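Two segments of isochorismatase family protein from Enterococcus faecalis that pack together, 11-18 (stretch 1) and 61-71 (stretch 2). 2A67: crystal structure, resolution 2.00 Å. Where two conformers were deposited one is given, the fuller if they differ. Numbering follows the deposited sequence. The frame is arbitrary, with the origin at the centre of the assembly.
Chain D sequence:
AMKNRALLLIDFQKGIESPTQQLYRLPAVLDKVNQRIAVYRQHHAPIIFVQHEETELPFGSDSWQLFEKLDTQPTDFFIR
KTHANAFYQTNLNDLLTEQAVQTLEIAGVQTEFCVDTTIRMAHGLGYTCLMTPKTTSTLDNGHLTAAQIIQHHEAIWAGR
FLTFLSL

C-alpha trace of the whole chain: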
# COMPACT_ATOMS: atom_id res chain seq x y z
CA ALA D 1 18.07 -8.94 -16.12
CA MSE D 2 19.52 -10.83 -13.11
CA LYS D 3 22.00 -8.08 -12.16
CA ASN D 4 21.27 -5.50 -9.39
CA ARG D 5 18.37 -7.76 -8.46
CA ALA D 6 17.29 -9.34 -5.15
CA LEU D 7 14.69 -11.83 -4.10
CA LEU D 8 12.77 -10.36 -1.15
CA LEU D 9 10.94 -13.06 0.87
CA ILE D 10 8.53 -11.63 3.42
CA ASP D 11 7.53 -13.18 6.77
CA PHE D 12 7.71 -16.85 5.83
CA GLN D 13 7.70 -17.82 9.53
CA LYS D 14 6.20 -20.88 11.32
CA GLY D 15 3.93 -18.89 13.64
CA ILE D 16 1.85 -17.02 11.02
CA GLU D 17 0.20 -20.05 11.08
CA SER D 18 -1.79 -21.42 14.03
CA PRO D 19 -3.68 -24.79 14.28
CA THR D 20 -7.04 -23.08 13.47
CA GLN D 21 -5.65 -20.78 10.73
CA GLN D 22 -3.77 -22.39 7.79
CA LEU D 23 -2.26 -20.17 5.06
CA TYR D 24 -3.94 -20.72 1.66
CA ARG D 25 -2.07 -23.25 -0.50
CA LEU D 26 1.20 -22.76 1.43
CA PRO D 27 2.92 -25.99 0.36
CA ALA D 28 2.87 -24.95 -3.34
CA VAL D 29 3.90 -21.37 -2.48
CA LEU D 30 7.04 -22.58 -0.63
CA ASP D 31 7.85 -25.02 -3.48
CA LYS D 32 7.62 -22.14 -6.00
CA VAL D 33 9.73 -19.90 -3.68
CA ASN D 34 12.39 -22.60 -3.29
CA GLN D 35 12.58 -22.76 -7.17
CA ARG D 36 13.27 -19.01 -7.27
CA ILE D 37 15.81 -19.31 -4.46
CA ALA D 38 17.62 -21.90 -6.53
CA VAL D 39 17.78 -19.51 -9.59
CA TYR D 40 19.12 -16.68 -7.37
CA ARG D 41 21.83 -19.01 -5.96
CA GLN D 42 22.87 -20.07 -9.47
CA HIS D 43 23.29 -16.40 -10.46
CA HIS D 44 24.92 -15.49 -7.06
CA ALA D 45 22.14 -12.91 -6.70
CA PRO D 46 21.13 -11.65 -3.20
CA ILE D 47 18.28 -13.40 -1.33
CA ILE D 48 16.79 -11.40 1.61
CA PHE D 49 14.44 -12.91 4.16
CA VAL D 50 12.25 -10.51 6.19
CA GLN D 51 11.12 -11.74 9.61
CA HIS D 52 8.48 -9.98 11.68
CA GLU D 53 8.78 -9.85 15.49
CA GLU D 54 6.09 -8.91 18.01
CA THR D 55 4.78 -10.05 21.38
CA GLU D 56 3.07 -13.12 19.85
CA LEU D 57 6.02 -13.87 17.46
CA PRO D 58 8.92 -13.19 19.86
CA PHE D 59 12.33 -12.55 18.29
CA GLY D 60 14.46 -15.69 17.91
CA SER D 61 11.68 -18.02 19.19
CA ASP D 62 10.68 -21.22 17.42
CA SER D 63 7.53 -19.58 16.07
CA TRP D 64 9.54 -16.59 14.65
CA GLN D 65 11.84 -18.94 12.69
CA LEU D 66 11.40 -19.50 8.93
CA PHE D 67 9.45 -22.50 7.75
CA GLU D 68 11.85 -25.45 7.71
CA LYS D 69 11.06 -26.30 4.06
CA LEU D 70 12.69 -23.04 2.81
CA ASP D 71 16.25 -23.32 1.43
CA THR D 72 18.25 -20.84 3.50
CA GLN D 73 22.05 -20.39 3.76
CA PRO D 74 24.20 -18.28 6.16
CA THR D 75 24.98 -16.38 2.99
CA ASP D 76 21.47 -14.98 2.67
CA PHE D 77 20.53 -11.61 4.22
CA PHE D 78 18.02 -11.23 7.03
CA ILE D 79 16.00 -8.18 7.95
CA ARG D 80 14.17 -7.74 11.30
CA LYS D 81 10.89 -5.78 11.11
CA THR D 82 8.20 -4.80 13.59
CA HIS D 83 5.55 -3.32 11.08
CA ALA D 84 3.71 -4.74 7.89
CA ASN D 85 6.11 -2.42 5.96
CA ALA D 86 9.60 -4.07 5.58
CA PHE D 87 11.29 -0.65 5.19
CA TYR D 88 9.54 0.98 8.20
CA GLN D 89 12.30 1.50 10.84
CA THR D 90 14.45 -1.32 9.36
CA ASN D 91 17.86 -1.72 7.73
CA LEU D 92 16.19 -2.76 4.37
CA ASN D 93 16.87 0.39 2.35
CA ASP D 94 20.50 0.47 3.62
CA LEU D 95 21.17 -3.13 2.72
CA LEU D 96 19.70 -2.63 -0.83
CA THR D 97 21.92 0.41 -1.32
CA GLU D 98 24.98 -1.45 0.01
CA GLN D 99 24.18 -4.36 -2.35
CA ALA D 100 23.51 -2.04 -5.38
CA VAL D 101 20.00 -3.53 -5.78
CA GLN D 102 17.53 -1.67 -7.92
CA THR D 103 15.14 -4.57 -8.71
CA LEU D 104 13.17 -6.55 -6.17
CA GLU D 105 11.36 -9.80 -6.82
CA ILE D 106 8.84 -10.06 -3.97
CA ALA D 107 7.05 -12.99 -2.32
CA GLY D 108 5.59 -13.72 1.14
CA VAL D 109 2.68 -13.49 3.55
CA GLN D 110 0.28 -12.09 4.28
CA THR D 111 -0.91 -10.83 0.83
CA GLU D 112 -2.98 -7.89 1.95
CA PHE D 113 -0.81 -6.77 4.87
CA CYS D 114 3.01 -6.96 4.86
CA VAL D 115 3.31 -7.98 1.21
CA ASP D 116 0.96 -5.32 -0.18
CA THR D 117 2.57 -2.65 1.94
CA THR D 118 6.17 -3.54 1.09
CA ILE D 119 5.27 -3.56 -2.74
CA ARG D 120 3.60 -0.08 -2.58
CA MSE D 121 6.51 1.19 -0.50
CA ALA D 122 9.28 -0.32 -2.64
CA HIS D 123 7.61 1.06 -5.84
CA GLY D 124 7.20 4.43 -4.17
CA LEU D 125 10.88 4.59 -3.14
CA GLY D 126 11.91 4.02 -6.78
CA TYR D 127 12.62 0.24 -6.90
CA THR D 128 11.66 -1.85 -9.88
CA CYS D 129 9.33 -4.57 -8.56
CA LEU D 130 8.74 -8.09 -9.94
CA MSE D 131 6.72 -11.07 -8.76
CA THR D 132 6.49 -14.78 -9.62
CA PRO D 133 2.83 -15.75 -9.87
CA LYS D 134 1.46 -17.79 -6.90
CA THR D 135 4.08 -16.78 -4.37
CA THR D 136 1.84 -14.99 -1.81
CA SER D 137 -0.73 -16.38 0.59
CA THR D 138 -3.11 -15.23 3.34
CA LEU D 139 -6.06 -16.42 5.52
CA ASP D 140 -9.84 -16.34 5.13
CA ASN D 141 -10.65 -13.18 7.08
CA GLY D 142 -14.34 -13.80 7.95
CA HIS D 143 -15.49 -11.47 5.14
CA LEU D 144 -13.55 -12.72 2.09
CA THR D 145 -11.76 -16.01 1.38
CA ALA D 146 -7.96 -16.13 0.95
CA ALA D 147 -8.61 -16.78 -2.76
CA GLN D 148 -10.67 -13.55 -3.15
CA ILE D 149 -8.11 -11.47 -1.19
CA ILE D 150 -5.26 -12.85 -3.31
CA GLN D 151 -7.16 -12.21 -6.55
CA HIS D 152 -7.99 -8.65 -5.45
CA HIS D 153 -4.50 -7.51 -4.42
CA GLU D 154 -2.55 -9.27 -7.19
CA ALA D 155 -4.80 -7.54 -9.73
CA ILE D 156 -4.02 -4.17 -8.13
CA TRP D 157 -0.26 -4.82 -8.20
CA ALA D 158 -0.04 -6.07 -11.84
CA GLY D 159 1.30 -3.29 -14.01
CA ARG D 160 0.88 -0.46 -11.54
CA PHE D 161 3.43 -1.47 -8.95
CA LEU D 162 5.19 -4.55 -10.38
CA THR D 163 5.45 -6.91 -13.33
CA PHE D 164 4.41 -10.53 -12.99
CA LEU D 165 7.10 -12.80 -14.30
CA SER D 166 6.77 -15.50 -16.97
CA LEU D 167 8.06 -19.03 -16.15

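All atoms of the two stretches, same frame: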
# COMPACT_ATOMS: atom_id res chain seq x y z
N ASP D 11 8.25 -12.59 5.61
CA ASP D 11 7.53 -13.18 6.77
C ASP D 11 7.10 -14.61 6.56
O ASP D 11 5.99 -14.99 6.98
CB ASP D 11 6.29 -12.35 7.16
CG ASP D 11 6.62 -10.95 7.69
OD1 ASP D 11 7.79 -10.58 7.85
OD2 ASP D 11 5.68 -10.18 7.97
N PHE D 12 7.94 -15.42 5.95
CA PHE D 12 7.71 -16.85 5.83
C PHE D 12 8.13 -17.58 7.10
O PHE D 12 9.09 -18.38 7.09
CB PHE D 12 8.51 -17.42 4.66
CG PHE D 12 7.89 -17.18 3.32
CD1 PHE D 12 6.57 -17.59 3.06
CD2 PHE D 12 8.63 -16.59 2.31
CE1 PHE D 12 6.02 -17.40 1.76
CE2 PHE D 12 8.08 -16.39 1.01
CZ PHE D 12 6.79 -16.80 0.75
N GLN D 13 7.38 -17.33 8.17
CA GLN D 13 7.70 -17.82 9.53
C GLN D 13 6.61 -18.78 10.08
O GLN D 13 5.41 -18.59 9.83
CB GLN D 13 7.87 -16.62 10.46
CG GLN D 13 8.91 -15.55 9.95
CD GLN D 13 8.73 -14.24 10.66
OE1 GLN D 13 8.11 -13.33 10.14
NE2 GLN D 13 9.25 -14.15 11.87
N LYS D 14 7.06 -19.80 10.83
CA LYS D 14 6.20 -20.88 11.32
C LYS D 14 4.92 -20.38 11.99
O LYS D 14 3.82 -20.85 11.68
CB LYS D 14 6.97 -21.79 12.27
CG LYS D 14 8.29 -22.29 11.70
CD LYS D 14 8.94 -23.23 12.71
CE LYS D 14 10.45 -23.14 12.72
NZ LYS D 14 10.90 -23.39 14.16
N GLY D 15 5.06 -19.37 12.84
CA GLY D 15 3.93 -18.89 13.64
C GLY D 15 2.92 -17.95 13.00
O GLY D 15 2.16 -17.31 13.72
N ILE D 16 2.87 -17.88 11.67
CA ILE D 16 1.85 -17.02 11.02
C ILE D 16 0.34 -17.48 10.85
O ILE D 16 -0.53 -16.64 11.05
CB ILE D 16 2.36 -16.33 9.70
CG1 ILE D 16 3.18 -15.08 10.01
CG2 ILE D 16 1.20 -15.77 8.87
CD1 ILE D 16 4.59 -15.16 9.68
N GLU D 17 -0.06 -18.71 10.54
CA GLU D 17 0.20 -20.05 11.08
C GLU D 17 -0.03 -20.49 12.55
O GLU D 17 0.89 -20.61 13.35
CB GLU D 17 1.09 -20.92 10.23
CG GLU D 17 0.34 -21.13 8.95
CD GLU D 17 0.62 -22.43 8.26
OE1 GLU D 17 1.60 -23.13 8.65
OE2 GLU D 17 -0.17 -22.74 7.33
N SER D 18 -1.31 -20.74 12.83
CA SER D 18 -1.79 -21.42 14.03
C SER D 18 -2.53 -22.72 13.61
O SER D 18 -2.86 -22.89 12.42
CB SER D 18 -2.75 -20.49 14.80
OG SER D 18 -4.08 -20.60 14.31
N SER D 61 12.44 -16.84 18.71
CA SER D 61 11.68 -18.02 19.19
C SER D 61 11.43 -19.03 18.07
O SER D 61 11.56 -18.72 16.87
CB SER D 61 10.32 -17.59 19.78
OG SER D 61 9.50 -17.13 18.70
N ASP D 62 10.99 -20.22 18.44
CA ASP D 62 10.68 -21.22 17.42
C ASP D 62 9.64 -20.74 16.42
O ASP D 62 9.76 -21.00 15.23
CB ASP D 62 10.26 -22.55 18.00
CG ASP D 62 11.39 -23.27 18.65
OD1 ASP D 62 12.56 -22.95 18.43
OD2 ASP D 62 11.11 -24.18 19.43
N SER D 63 8.63 -20.04 16.91
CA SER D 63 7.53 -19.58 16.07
C SER D 63 7.97 -18.45 15.08
O SER D 63 7.44 -18.36 13.95
CB SER D 63 6.31 -19.20 16.94
OG SER D 63 6.45 -17.89 17.48
N TRP D 64 8.93 -17.62 15.50
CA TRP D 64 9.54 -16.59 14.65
C TRP D 64 10.46 -17.16 13.54
O TRP D 64 10.76 -16.45 12.54
CB TRP D 64 10.34 -15.65 15.56
CG TRP D 64 11.37 -14.77 14.98
CD1 TRP D 64 11.24 -13.44 14.67
CD2 TRP D 64 12.71 -15.12 14.63
NE1 TRP D 64 12.40 -12.95 14.15
CE2 TRP D 64 13.32 -13.96 14.11
CE3 TRP D 64 13.45 -16.31 14.67
CZ2 TRP D 64 14.66 -13.94 13.67
CZ3 TRP D 64 14.76 -16.29 14.25
CH2 TRP D 64 15.35 -15.12 13.75
N GLN D 65 10.91 -18.40 13.68
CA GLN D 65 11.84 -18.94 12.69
C GLN D 65 11.09 -19.16 11.38
O GLN D 65 9.86 -19.31 11.39
CB GLN D 65 12.47 -20.26 13.16
CG GLN D 65 13.34 -20.23 14.46
CD GLN D 65 13.90 -21.60 14.73
OE1 GLN D 65 13.17 -22.46 15.22
NE2 GLN D 65 15.20 -21.84 14.40
N LEU D 66 11.87 -19.23 10.28
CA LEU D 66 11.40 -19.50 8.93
C LEU D 66 10.95 -20.93 8.82
O LEU D 66 11.50 -21.84 9.47
CB LEU D 66 12.52 -19.22 7.89
CG LEU D 66 13.15 -17.81 7.84
CD1 LEU D 66 14.38 -17.71 6.94
CD2 LEU D 66 12.13 -16.77 7.46
N PHE D 67 9.90 -21.15 8.03
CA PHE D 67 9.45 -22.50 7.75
C PHE D 67 10.64 -23.34 7.38
O PHE D 67 11.46 -22.91 6.55
CB PHE D 67 8.51 -22.49 6.55
CG PHE D 67 7.21 -21.80 6.82
CD1 PHE D 67 6.28 -22.38 7.68
CD2 PHE D 67 6.92 -20.60 6.21
CE1 PHE D 67 5.07 -21.75 7.93
CE2 PHE D 67 5.71 -19.97 6.45
CZ PHE D 67 4.78 -20.54 7.33
N GLU D 68 10.73 -24.53 7.95
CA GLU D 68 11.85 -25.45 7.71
C GLU D 68 12.05 -25.81 6.25
O GLU D 68 13.17 -26.07 5.84
CB GLU D 68 11.63 -26.76 8.46
CG GLU D 68 11.63 -26.58 9.94
CD GLU D 68 12.94 -26.98 10.56
OE1 GLU D 68 14.01 -26.49 10.11
OE2 GLU D 68 12.88 -27.80 11.49
N LYS D 69 10.97 -25.88 5.48
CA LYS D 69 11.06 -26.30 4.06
C LYS D 69 11.82 -25.32 3.16
O LYS D 69 12.26 -25.71 2.04
CB LYS D 69 9.66 -26.54 3.49
CG LYS D 69 9.59 -27.50 2.27
CD LYS D 69 8.44 -26.99 1.39
CE LYS D 69 7.66 -28.08 0.63
NZ LYS D 69 6.34 -27.50 0.17
N LEU D 70 11.96 -24.06 3.60
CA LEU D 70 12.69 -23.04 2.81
C LEU D 70 14.20 -23.27 2.81
O LEU D 70 14.79 -23.52 3.85
CB LEU D 70 12.38 -21.62 3.31
CG LEU D 70 11.00 -21.02 3.00
CD1 LEU D 70 10.83 -19.77 3.80
CD2 LEU D 70 10.80 -20.73 1.49
N ASP D 71 14.80 -23.17 1.62
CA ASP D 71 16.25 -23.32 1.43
C ASP D 71 16.96 -22.04 1.84
O ASP D 71 17.04 -21.09 1.08
CB ASP D 71 16.57 -23.67 -0.04
CG ASP D 71 18.07 -23.82 -0.31
OD1 ASP D 71 18.79 -24.37 0.55
OD2 ASP D 71 18.52 -23.41 -1.39

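This is a contact between two irregular segments, held by a short ladder of backbone hydrogen bonds around a single beta bridge, with a lysine clasping one end and a small cluster of apolar side chains closing the other.

The bridge pairs Gln 13 with Leu 66, whose CA atoms lie 4.1 Å apart. On one side of it, Phe 67 N donates to Phe 12 O at 3.0 Å; on the other, Lys 14 N donates to Gln 65 O at 2.9 Å. Both bonds are close to straight, and each accepting carbonyl also receives a CA-H contact: Leu 66 CA lies 3.2 Å from Phe 12 O, and Gln 13 CA lies 3.2 Å from Gln 65 O. Such close CA approaches are what a beta bridge offers even when no regular strand continues from it. Beyond the bridge, Gly 15 N donates to Ser 63 O at 2.8 Å, so the backbone pairing runs one step further although stretch 2 has helical backbone angles there.

Gly 15 suits this close approach. A CB built on Gly 15 in ideal geometry would point toward stretch 2 and sit 2.9 Å from Ser 63 CB, a clash. The absence of a side chain lets the two backbones come together, with Gly 15 CA only 4.4 Å from Ser 63 CA.

Side chains add bonds of their own, two to backbone oxygens and one to a side-chain amide oxygen. The CA-to-CB bond of Gln 13 points away from stretch 2, yet its amide returns, and Gln 13 NE2 donates to Trp 64 O at 2.8 Å with an angle of 165°. Lys 14 has more of its surface covered by the other stretch than any other residue in the contact. Its CB leaves sideways, but the chain ends nearer to stretch 2, where Lys 14 NZ bonds to Gln 65 OE1 at 2.7 Å and to Asp 62 O at 2.9 Å. The ammonium is thus held by two neutral oxygens; the carboxylate of Asp 62, with OD1 4.6 Å from Lys 14 NZ, is too far for a salt bridge and can add only longer-range attraction.

Phe 67 is the main apolar element of stretch 2. Its CB also starts sideways, but the end of the ring comes in against the backbone of stretch 1, so that Gln 13 C and Lys 14 N lie over one face: a peptide unit, tilted by about 30°, lying over the face of an aromatic ring. The same residue therefore serves twice, through its backbone NH to Phe 12 and through its ring to the next peptide along. Phe 67 CE2 meets the Phe 12 ring at its edge, and Phe 12 CB lies 3.9 Å from Phe 67 CD2.

A type I turn from Phe 67 to Leu 70, closed by Leu 70 N to Phe 67 O at 3.2 Å, brings Leu 70 back toward stretch 1. Leu 70 CD1 packs 3.4 Å from Phe 12 CB. The rule is economical: the backbones bond chiefly to each other, Gln 13 and Lys 14 add side-chain bonds, and the turn carries Phe 67 and Leu 70, which meet Phe 12.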